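Putative 2,5-diketo-D-gluconic acid reductase B (Sinorhizobium meliloti, PDB 3UP8) probably catalyses the NADPH-dependent reduction of methylglyoxal to hydroxyacetone. Local coordinates at residues P54-L59 with A255-N260; Y183-D188 with Q233-W238; S202-Y207 with D244-S249. All coordinates share one frame; numbering follows the deposited sequence.

Interaction 1 of 3, residues P54-L59 with A255-N260; sequences PQALKL and ARLKEN
In the helical layer around the aldo/keto reductase barrel, helix 46-59 and helix 254-261 meet through Leu257, whose forked end rests among Gln55, Ala56 and Leu59. The two methyls divide the work. CD1 of Leu257 sits 3.8 Å from the backbone N of Ala56 and 4.1 Å from CB of Gln55, touching the opposing helix at its backbone, while CD2 of Leu257 rests on CB of Ala56 at 3.8 Å. Leu59 reaches back tip to tip: with CG anti to the backbone N (chi1 171°), its CD2 is set 3.8 Å from each of the two methyls CD1 and CD2 of Leu257. The same CD2 of Leu59 also reaches the backbone of the next residue, 4.1 Å from CA of Lys258. These helices follow the first and the last strand of the TIM barrel, so the contact joins the beginning and the end of its outer ring. Their segments run in nearly the same direction, 30° apart, with axes 10.5 Å from each other at closest approach. No hydrogen bond crosses here; the join is apolar, and Phe61 extends it by touching both Ala56 and Leu257. Cutting Leu257 back to an alanine is likely to open a gap between the helices and leave CD2 of Leu59 without the two methyls it packs against. Toward the outside, Lys258 runs along the exposed margin beside Leu59.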
loop_
_atom_site.group_PDB
_atom_site.type_symbol
_atom_site.label_atom_id
_atom_site.label_comp_id
_atom_site.label_asym_id
_atom_site.label_seq_id
_atom_site.Cartn_x
_atom_site.Cartn_y
_atom_site.Cartn_z
ATOM N N PRO A 54 11.300 -14.222 -0.242
ATOM C CA PRO A 54 11.757 -15.090 0.867
ATOM C C PRO A 54 12.751 -14.391 1.799
ATOM O O PRO A 54 12.661 -14.519 3.018
ATOM C CB PRO A 54 12.438 -16.260 0.134
ATOM C CG PRO A 54 11.692 -16.338 -1.164
ATOM C CD PRO A 54 11.443 -14.897 -1.546
ATOM N N GLN A 55 13.679 -13.640 1.217
ATOM C CA GLN A 55 14.641 -12.873 1.995
ATOM C C GLN A 55 13.956 -11.772 2.802
ATOM O O GLN A 55 14.259 -11.587 3.978
ATOM C CB GLN A 55 15.688 -12.264 1.082
ATOM C CG GLN A 55 16.423 -13.274 0.219
ATOM C CD GLN A 55 17.513 -12.610 -0.584
ATOM O OE1 GLN A 55 17.497 -12.630 -1.820
ATOM N NE2 GLN A 55 18.459 -11.980 0.118
ATOM N N ALA A 56 13.040 -11.044 2.167
ATOM C CA ALA A 56 12.258 -10.025 2.857
ATOM C C ALA A 56 11.565 -10.583 4.095
ATOM O O ALA A 56 11.553 -9.955 5.149
ATOM C CB ALA A 56 11.247 -9.410 1.909
ATOM N N LEU A 57 10.989 -11.771 3.955
ATOM C CA LEU A 57 10.270 -12.416 5.042
ATOM C C LEU A 57 11.218 -12.866 6.161
ATOM O O LEU A 57 10.888 -12.736 7.341
ATOM C CB LEU A 57 9.460 -13.602 4.509
ATOM C CG LEU A 57 8.208 -13.263 3.680
ATOM C CD1 LEU A 57 7.754 -14.489 2.899
ATOM C CD2 LEU A 57 7.076 -12.731 4.551
ATOM N N LYS A 58 12.385 -13.392 5.777
ATOM C CA LYS A 58 13.442 -13.737 6.739
ATOM C C LYS A 58 13.886 -12.514 7.499
ATOM O O LYS A 58 13.959 -12.542 8.722
ATOM C CB LYS A 58 14.649 -14.355 6.040
ATOM C CG LYS A 58 14.460 -15.814 5.688
ATOM C CD LYS A 58 15.561 -16.340 4.755
ATOM C CE LYS A 58 15.099 -17.650 4.111
ATOM N NZ LYS A 58 16.222 -18.509 3.647
ATOM N N LEU A 59 14.167 -11.437 6.765
ATOM C CA LEU A 59 14.616 -10.178 7.353
ATOM C C LEU A 59 13.601 -9.595 8.343
ATOM O O LEU A 59 13.976 -8.884 9.276
ATOM C CB LEU A 59 14.973 -9.164 6.248
ATOM C CG LEU A 59 15.264 -7.697 6.608
ATOM C CD1 LEU A 59 16.610 -7.528 7.327
ATOM C CD2 LEU A 59 15.205 -6.818 5.377
ATOM N N ALA A 255 20.240 -5.612 -1.355
ATOM C CA ALA A 255 20.854 -4.402 -0.790
ATOM C C ALA A 255 19.838 -3.305 -0.441
ATOM O O ALA A 255 19.883 -2.740 0.650
ATOM C CB ALA A 255 21.937 -3.858 -1.733
ATOM N N ARG A 256 18.937 -2.999 -1.371
ATOM C CA ARG A 256 17.859 -2.039 -1.101
ATOM C C ARG A 256 16.932 -2.574 -0.004
ATOM O O ARG A 256 16.451 -1.817 0.837
ATOM C CB ARG A 256 17.052 -1.739 -2.369
ATOM C CG ARG A 256 17.810 -1.008 -3.465
ATOM C CD ARG A 256 16.838 -0.588 -4.551
ATOM N NE ARG A 256 17.300 -0.971 -5.886
ATOM C CZ ARG A 256 16.497 -1.307 -6.898
ATOM N NH1 ARG A 256 15.174 -1.325 -6.742
ATOM N NH2 ARG A 256 17.022 -1.639 -8.072
ATOM N N LEU A 257 16.706 -3.886 -0.031
ATOM C CA LEU A 257 15.910 -4.601 0.967
ATOM C C LEU A 257 16.294 -4.208 2.398
ATOM O O LEU A 257 15.460 -3.713 3.157
ATOM C CB LEU A 257 16.102 -6.108 0.776
ATOM C CG LEU A 257 15.041 -7.157 1.107
ATOM C CD1 LEU A 257 15.691 -8.265 1.927
ATOM C CD2 LEU A 257 13.832 -6.587 1.834
ATOM N N LYS A 258 17.560 -4.415 2.752
ATOM C CA LYS A 258 18.048 -4.146 4.109
ATOM C C LYS A 258 18.016 -2.657 4.448
ATOM O O LYS A 258 17.790 -2.277 5.599
ATOM C CB LYS A 258 19.462 -4.706 4.295
ATOM C CG LYS A 258 19.581 -6.178 3.916
ATOM C CD LYS A 258 20.613 -6.913 4.766
ATOM C CE LYS A 258 20.389 -8.422 4.693
ATOM N NZ LYS A 258 21.518 -9.208 5.278
ATOM N N GLU A 259 18.243 -1.831 3.427
ATOM C CA GLU A 259 18.244 -0.377 3.553
ATOM C C GLU A 259 16.828 0.162 3.822
ATOM O O GLU A 259 16.615 0.945 4.753
ATOM C CB GLU A 259 18.846 0.239 2.280
ATOM C CG GLU A 259 18.923 1.766 2.250
ATOM C CD GLU A 259 19.182 2.313 0.846
ATOM O OE1 GLU A 259 20.016 1.724 0.119
ATOM O OE2 GLU A 259 18.551 3.329 0.471
ATOM N N ASN A 260 15.869 -0.278 3.008
ATOM C CA ASN A 260 14.468 0.139 3.142
ATOM C C ASN A 260 13.845 -0.254 4.488
ATOM O O ASN A 260 13.018 0.477 5.040
ATOM C CB ASN A 260 13.633 -0.416 1.983
ATOM C CG ASN A 260 13.885 0.314 0.669
ATOM O OD1 ASN A 260 14.922 0.953 0.480
ATOM N ND2 ASN A 260 12.927 0.222 -0.247
#

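Interaction 2 of 3, residues Y183-D188 with Q233-W238; sequences YHPYLD and QVALRW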
loop_
_atom_site.group_PDB
_atom_site.type_symbol
_atom_site.label_atom_id
_atom_site.label_comp_id
_atom_site.label_asym_id
_atom_site.label_seq_id
_atom_site.Cartn_x
_atom_site.Cartn_y
_atom_site.Cartn_z
ATOM N N TYR A 183 1.976 8.232 -3.272
ATOM C CA TYR A 183 2.328 9.253 -2.285
ATOM C C TYR A 183 3.844 9.253 -2.088
ATOM O O TYR A 183 4.443 8.229 -1.764
ATOM C CB TYR A 183 1.586 9.008 -0.964
ATOM C CG TYR A 183 1.638 10.154 0.032
ATOM C CD1 TYR A 183 1.815 11.476 -0.384
ATOM C CD2 TYR A 183 1.498 9.905 1.403
ATOM C CE1 TYR A 183 1.861 12.531 0.552
ATOM C CE2 TYR A 183 1.532 10.945 2.341
ATOM C CZ TYR A 183 1.708 12.244 1.907
ATOM O OH TYR A 183 1.747 13.241 2.860
ATOM N N HIS A 184 4.437 10.419 -2.328
ATOM C CA HIS A 184 5.880 10.634 -2.247
ATOM C C HIS A 184 6.053 12.148 -2.104
ATOM O O HIS A 184 5.076 12.890 -2.221
ATOM C CB HIS A 184 6.581 10.107 -3.504
ATOM C CG HIS A 184 5.935 10.541 -4.785
ATOM N ND1 HIS A 184 6.037 11.826 -5.280
ATOM C CD2 HIS A 184 5.186 9.853 -5.681
ATOM C CE1 HIS A 184 5.359 11.915 -6.411
ATOM N NE2 HIS A 184 4.835 10.730 -6.680
ATOM N N PRO A 185 7.283 12.619 -1.839
ATOM C CA PRO A 185 7.441 14.059 -1.560
ATOM C C PRO A 185 6.941 15.013 -2.666
ATOM O O PRO A 185 6.572 16.158 -2.368
ATOM C CB PRO A 185 8.949 14.198 -1.359
ATOM C CG PRO A 185 9.371 12.841 -0.825
ATOM C CD PRO A 185 8.532 11.867 -1.607
ATOM N N TYR A 186 6.900 14.546 -3.917
ATOM C CA TYR A 186 6.510 15.413 -5.048
ATOM C C TYR A 186 5.006 15.488 -5.325
ATOM O O TYR A 186 4.559 16.286 -6.163
ATOM C CB TYR A 186 7.318 15.038 -6.299
ATOM C CG TYR A 186 8.780 14.908 -5.956
ATOM C CD1 TYR A 186 9.566 16.040 -5.691
ATOM C CD2 TYR A 186 9.370 13.651 -5.847
ATOM C CE1 TYR A 186 10.918 15.904 -5.335
ATOM C CE2 TYR A 186 10.687 13.505 -5.494
ATOM C CZ TYR A 186 11.461 14.623 -5.244
ATOM O OH TYR A 186 12.767 14.420 -4.908
ATOM N N LEU A 187 4.221 14.671 -4.619
ATOM C CA LEU A 187 2.767 14.696 -4.793
ATOM C C LEU A 187 2.067 14.992 -3.478
ATOM O O LEU A 187 2.074 14.164 -2.570
ATOM C CB LEU A 187 2.259 13.379 -5.393
ATOM C CG LEU A 187 0.744 13.271 -5.618
ATOM C CD1 LEU A 187 0.240 14.375 -6.576
ATOM C CD2 LEU A 187 0.426 11.883 -6.172
ATOM N N ASP A 188 1.456 16.174 -3.398
ATOM C CA ASP A 188 0.681 16.582 -2.222
ATOM C C ASP A 188 -0.560 15.696 -2.036
ATOM O O ASP A 188 -1.311 15.462 -2.991
ATOM C CB ASP A 188 0.239 18.042 -2.349
ATOM C CG ASP A 188 -0.618 18.500 -1.173
ATOM O OD1 ASP A 188 -0.289 18.178 -0.010
ATOM O OD2 ASP A 188 -1.634 19.177 -1.413
ATOM N N GLN A 233 15.775 6.343 2.322
ATOM C CA GLN A 233 15.317 6.117 3.695
ATOM C C GLN A 233 14.662 7.361 4.257
ATOM O O GLN A 233 13.707 7.271 5.023
ATOM C CB GLN A 233 16.473 5.674 4.605
ATOM C CG GLN A 233 17.002 4.280 4.298
ATOM C CD GLN A 233 18.346 3.994 4.972
ATOM O OE1 GLN A 233 19.238 4.847 4.992
ATOM N NE2 GLN A 233 18.494 2.787 5.518
ATOM N N VAL A 234 15.164 8.531 3.871
ATOM C CA VAL A 234 14.535 9.787 4.274
ATOM C C VAL A 234 13.092 9.902 3.750
ATOM O O VAL A 234 12.188 10.322 4.478
ATOM C CB VAL A 234 15.376 11.005 3.835
ATOM C CG1 VAL A 234 14.636 12.305 4.095
ATOM C CG2 VAL A 234 16.716 11.000 4.578
ATOM N N ALA A 235 12.880 9.525 2.494
ATOM C CA ALA A 235 11.539 9.614 1.904
ATOM C C ALA A 235 10.591 8.607 2.563
ATOM O O ALA A 235 9.464 8.949 2.904
ATOM C CB ALA A 235 11.597 9.408 0.399
ATOM N N LEU A 236 11.062 7.375 2.731
ATOM C CA LEU A 236 10.318 6.330 3.448
ATOM C C LEU A 236 9.991 6.737 4.875
ATOM O O LEU A 236 8.877 6.534 5.348
ATOM C CB LEU A 236 11.110 5.026 3.472
ATOM C CG LEU A 236 11.285 4.263 2.158
ATOM C CD1 LEU A 236 12.367 3.195 2.308
ATOM C CD2 LEU A 236 9.982 3.642 1.667
ATOM N N ARG A 237 10.966 7.317 5.568
ATOM C CA ARG A 237 10.736 7.785 6.923
ATOM C C ARG A 237 9.717 8.916 6.960
ATOM O O ARG A 237 8.869 8.943 7.839
ATOM C CB ARG A 237 12.055 8.192 7.606
ATOM C CG ARG A 237 11.901 8.707 9.034
ATOM C CD ARG A 237 11.521 7.580 10.013
ATOM N NE ARG A 237 10.744 8.077 11.147
ATOM C CZ ARG A 237 10.325 7.322 12.165
ATOM N NH1 ARG A 237 10.626 6.025 12.212
ATOM N NH2 ARG A 237 9.620 7.871 13.151
ATOM N N TRP A 238 9.784 9.836 5.996
ATOM C CA TRP A 238 8.866 10.971 5.963
ATOM C C TRP A 238 7.415 10.485 5.846
ATOM O O TRP A 238 6.492 11.074 6.431
ATOM C CB TRP A 238 9.203 11.899 4.791
ATOM C CG TRP A 238 8.188 12.985 4.568
ATOM C CD1 TRP A 238 8.010 14.109 5.331
ATOM C CD2 TRP A 238 7.227 13.072 3.498
ATOM N NE1 TRP A 238 6.982 14.876 4.819
ATOM C CE2 TRP A 238 6.494 14.266 3.690
ATOM C CE3 TRP A 238 6.915 12.254 2.400
ATOM C CZ2 TRP A 238 5.467 14.674 2.816
ATOM C CZ3 TRP A 238 5.879 12.659 1.527
ATOM C CH2 TRP A 238 5.175 13.856 1.747
#
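The OH of Tyr183, which lies 3.7 Å from CH2 of Trp238, is hydrogen-bonded to OE1 of Gln242, and NE2 of the same glutamine bonds to the backbone O of Trp238; one amide thus bridges the two aromatic residues. Their rings meet obliquely, planes 56° apart. CZ3 of Trp238 comes over a face of the tyrosine ring, and CH2 of Trp238 lies 3.8 Å from CE1 of Tyr183. In Trp238 the CG is anti to the backbone N (chi1 172°), which sends the indole out from the helix toward the loop. Segment 183-188 leaves the sixth strand of the TIM barrel and folds into a type I beta turn from His184 to Leu187, closed by Leu187 N on His184 O at 3.1 Å; helix 231-240, of the outer layer, packs against it. The six-membered ring of Trp238 also meets the start of the turn, with CZ3 3.6 Å from N of Pro185. The proline ring and the indole lie alongside each other, pointing opposite ways, with CG of Pro185 4.1 Å from CE3 of Trp238 and 4.3 Å from CB of Ala235. Within the turn, ND1 of His184 receives a weak in-plane bond from N of Tyr186, while its NE2 is hydrogen-bonded to Glu182. Met273 and Val276 of helix 270-277 also touch the indole.

Interaction 3 of 3, residues S202-Y207 with D244-S249; sequences SLTSYY and DVIVLS
Ser202 and Thr204 pack tightly on Ile246, whereas at the far end of the pair a water links OG of Ser205 to O of Leu248. At the tight end CD1 of Ile246 stands only 3.2 Å from OG of Ser202 and also touches OG1 of Thr204. In the isoleucine, chi1 (-61°) turns CG1 beside the backbone N, and chi2 (139°) then sends CD1 to the serine. Both hydroxyls have polar partners on other segments, Ser29 and Thr178 for Ser202, Thr178 for Thr204. The backbones pair as the seventh and eighth strands of the parallel TIM barrel: Leu203 N bonds to Asp244 O, Ile246 N to Leu203 O, Leu248 N to Ser205 O and, shortest, Ser205 N to Ile246 O at 2.7 Å. On the Thr204 face, CG2 of Thr204 packs 3.8 Å from CG of Leu248, a side chain about 6 Å from that of Tyr70, the predicted proton donor. Ser205 and Val247 point to the other face, under helix 231-240. At the looser end the water donates to O of Leu248 and to OG of Ser205, which also bonds to the carbonyl O of Tyr183; a second water accepts from N of Tyr207 and gives a weak bond to the same Leu248 carbonyl.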
loop_
_atom_site.group_PDB
_atom_site.type_symbol
_atom_site.label_atom_id
_atom_site.label_comp_id
_atom_site.label_asym_id
_atom_site.label_seq_id
_atom_site.Cartn_x
_atom_site.Cartn_y
_atom_site.Cartn_z
ATOM N N SER A 202 -6.787 4.562 6.879
ATOM C CA SER A 202 -5.406 4.933 6.619
ATOM C C SER A 202 -5.188 5.267 5.146
ATOM O O SER A 202 -6.077 5.121 4.300
ATOM C CB SER A 202 -4.459 3.804 7.033
ATOM O OG SER A 202 -4.778 2.620 6.309
ATOM N N LEU A 203 -3.990 5.752 4.862
ATOM C CA LEU A 203 -3.515 5.903 3.520
ATOM C C LEU A 203 -2.341 4.943 3.328
ATOM O O LEU A 203 -1.386 4.928 4.128
ATOM C CB LEU A 203 -3.077 7.348 3.316
ATOM C CG LEU A 203 -2.669 7.806 1.930
ATOM C CD1 LEU A 203 -2.792 9.330 1.858
ATOM C CD2 LEU A 203 -1.249 7.347 1.606
ATOM N N THR A 204 -2.416 4.124 2.288
ATOM C CA THR A 204 -1.273 3.321 1.928
ATOM C C THR A 204 -0.548 3.927 0.725
ATOM O O THR A 204 -1.139 4.106 -0.330
ATOM C CB THR A 204 -1.651 1.871 1.654
ATOM O OG1 THR A 204 -2.255 1.322 2.828
ATOM C CG2 THR A 204 -0.387 1.052 1.309
ATOM N N SER A 205 0.737 4.217 0.908
ATOM C CA SER A 205 1.564 4.854 -0.120
ATOM C C SER A 205 2.227 3.854 -1.064
ATOM O O SER A 205 2.823 2.872 -0.609
ATOM C CB SER A 205 2.664 5.684 0.556
ATOM O OG SER A 205 3.709 5.963 -0.364
ATOM N N TYR A 206 2.128 4.117 -2.369
ATOM C CA TYR A 206 3.020 3.496 -3.349
ATOM C C TYR A 206 3.830 4.569 -4.092
ATOM O O TYR A 206 3.472 5.758 -4.070
ATOM C CB TYR A 206 2.300 2.532 -4.319
ATOM C CG TYR A 206 1.295 3.151 -5.287
ATOM C CD1 TYR A 206 1.720 3.766 -6.464
ATOM C CD2 TYR A 206 -0.077 3.079 -5.038
ATOM C CE1 TYR A 206 0.803 4.320 -7.365
ATOM C CE2 TYR A 206 -1.005 3.629 -5.935
ATOM C CZ TYR A 206 -0.551 4.242 -7.096
ATOM O OH TYR A 206 -1.436 4.783 -7.999
ATOM N N TYR A 207 4.919 4.129 -4.727
ATOM C CA TYR A 207 5.859 4.997 -5.472
ATOM C C TYR A 207 6.584 6.003 -4.576
ATOM O O TYR A 207 6.827 7.143 -4.978
ATOM C CB TYR A 207 5.172 5.738 -6.636
ATOM C CG TYR A 207 5.520 5.191 -8.004
ATOM C CD1 TYR A 207 4.521 4.927 -8.937
ATOM C CD2 TYR A 207 6.851 4.951 -8.372
ATOM C CE1 TYR A 207 4.834 4.426 -10.200
ATOM C CE2 TYR A 207 7.174 4.446 -9.632
ATOM C CZ TYR A 207 6.147 4.184 -10.541
ATOM O OH TYR A 207 6.427 3.667 -11.780
ATOM N N ASP A 244 -1.161 7.763 10.393
ATOM C CA ASP A 244 -2.108 7.046 9.523
ATOM C C ASP A 244 -1.572 6.686 8.142
ATOM O O ASP A 244 -2.364 6.401 7.238
ATOM C CB ASP A 244 -3.422 7.827 9.354
ATOM C CG ASP A 244 -3.997 8.302 10.682
ATOM O OD1 ASP A 244 -4.401 7.456 11.504
ATOM O OD2 ASP A 244 -4.032 9.535 10.895
ATOM N N VAL A 245 -0.248 6.721 7.968
ATOM C CA VAL A 245 0.343 6.432 6.659
ATOM C C VAL A 245 1.133 5.140 6.703
ATOM O O VAL A 245 1.914 4.903 7.628
ATOM C CB VAL A 245 1.238 7.580 6.140
ATOM C CG1 VAL A 245 1.864 7.222 4.783
ATOM C CG2 VAL A 245 0.449 8.867 6.046
ATOM N N ILE A 246 0.896 4.307 5.696
ATOM C CA ILE A 246 1.584 3.049 5.505
ATOM C C ILE A 246 2.372 3.231 4.217
ATOM O O ILE A 246 1.927 3.951 3.317
ATOM C CB ILE A 246 0.551 1.910 5.344
ATOM C CG1 ILE A 246 -0.295 1.802 6.617
ATOM C CG2 ILE A 246 1.215 0.583 4.986
ATOM C CD1 ILE A 246 -1.782 1.555 6.357
ATOM N N VAL A 247 3.537 2.590 4.123
ATOM C CA VAL A 247 4.349 2.696 2.918
ATOM C C VAL A 247 4.699 1.307 2.346
ATOM O O VAL A 247 5.039 0.388 3.082
ATOM C CB VAL A 247 5.617 3.602 3.167
ATOM C CG1 VAL A 247 6.518 3.009 4.255
ATOM C CG2 VAL A 247 6.390 3.826 1.881
ATOM N N LEU A 248 4.576 1.171 1.031
ATOM C CA LEU A 248 5.002 -0.025 0.299
ATOM C C LEU A 248 6.348 0.239 -0.368
ATOM O O LEU A 248 6.544 1.283 -0.973
ATOM C CB LEU A 248 3.966 -0.394 -0.772
ATOM C CG LEU A 248 2.571 -0.762 -0.239
ATOM C CD1 LEU A 248 1.631 -1.069 -1.398
ATOM C CD2 LEU A 248 2.648 -1.936 0.729
ATOM N N SER A 249 7.282 -0.688 -0.243
ATOM C CA SER A 249 8.551 -0.517 -0.932
ATOM C C SER A 249 8.741 -1.593 -1.983
ATOM O O SER A 249 8.259 -2.719 -1.829
ATOM C CB SER A 249 9.725 -0.496 0.042
ATOM O OG SER A 249 9.663 -1.589 0.942
HETATM O O HOH W 1 5.698 3.681 -1.490
HETATM O O HOH W 2 5.923 1.511 -4.207
#

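From the N terminus, segment 54-59 comes first and waits almost 200 residues for its partner 255-260, so interaction 1 closes a long loop that contains the other two contacts. Within it the segments alternate: 183-188, then 202-207, then 233-238, then 244-249, and interactions 2 and 3 therefore cross. Interaction 3 joins the last two barrel strands, interaction 2 fastens a loop after the sixth strand to helix 231-240, and interaction 1 brings together the helices that follow the first and last strands. Neighbouring contacts also touch: NE2 of Gln233 bonds to O of Glu259, Leu236 packs on Val247, and Asn260 lies against Ser249.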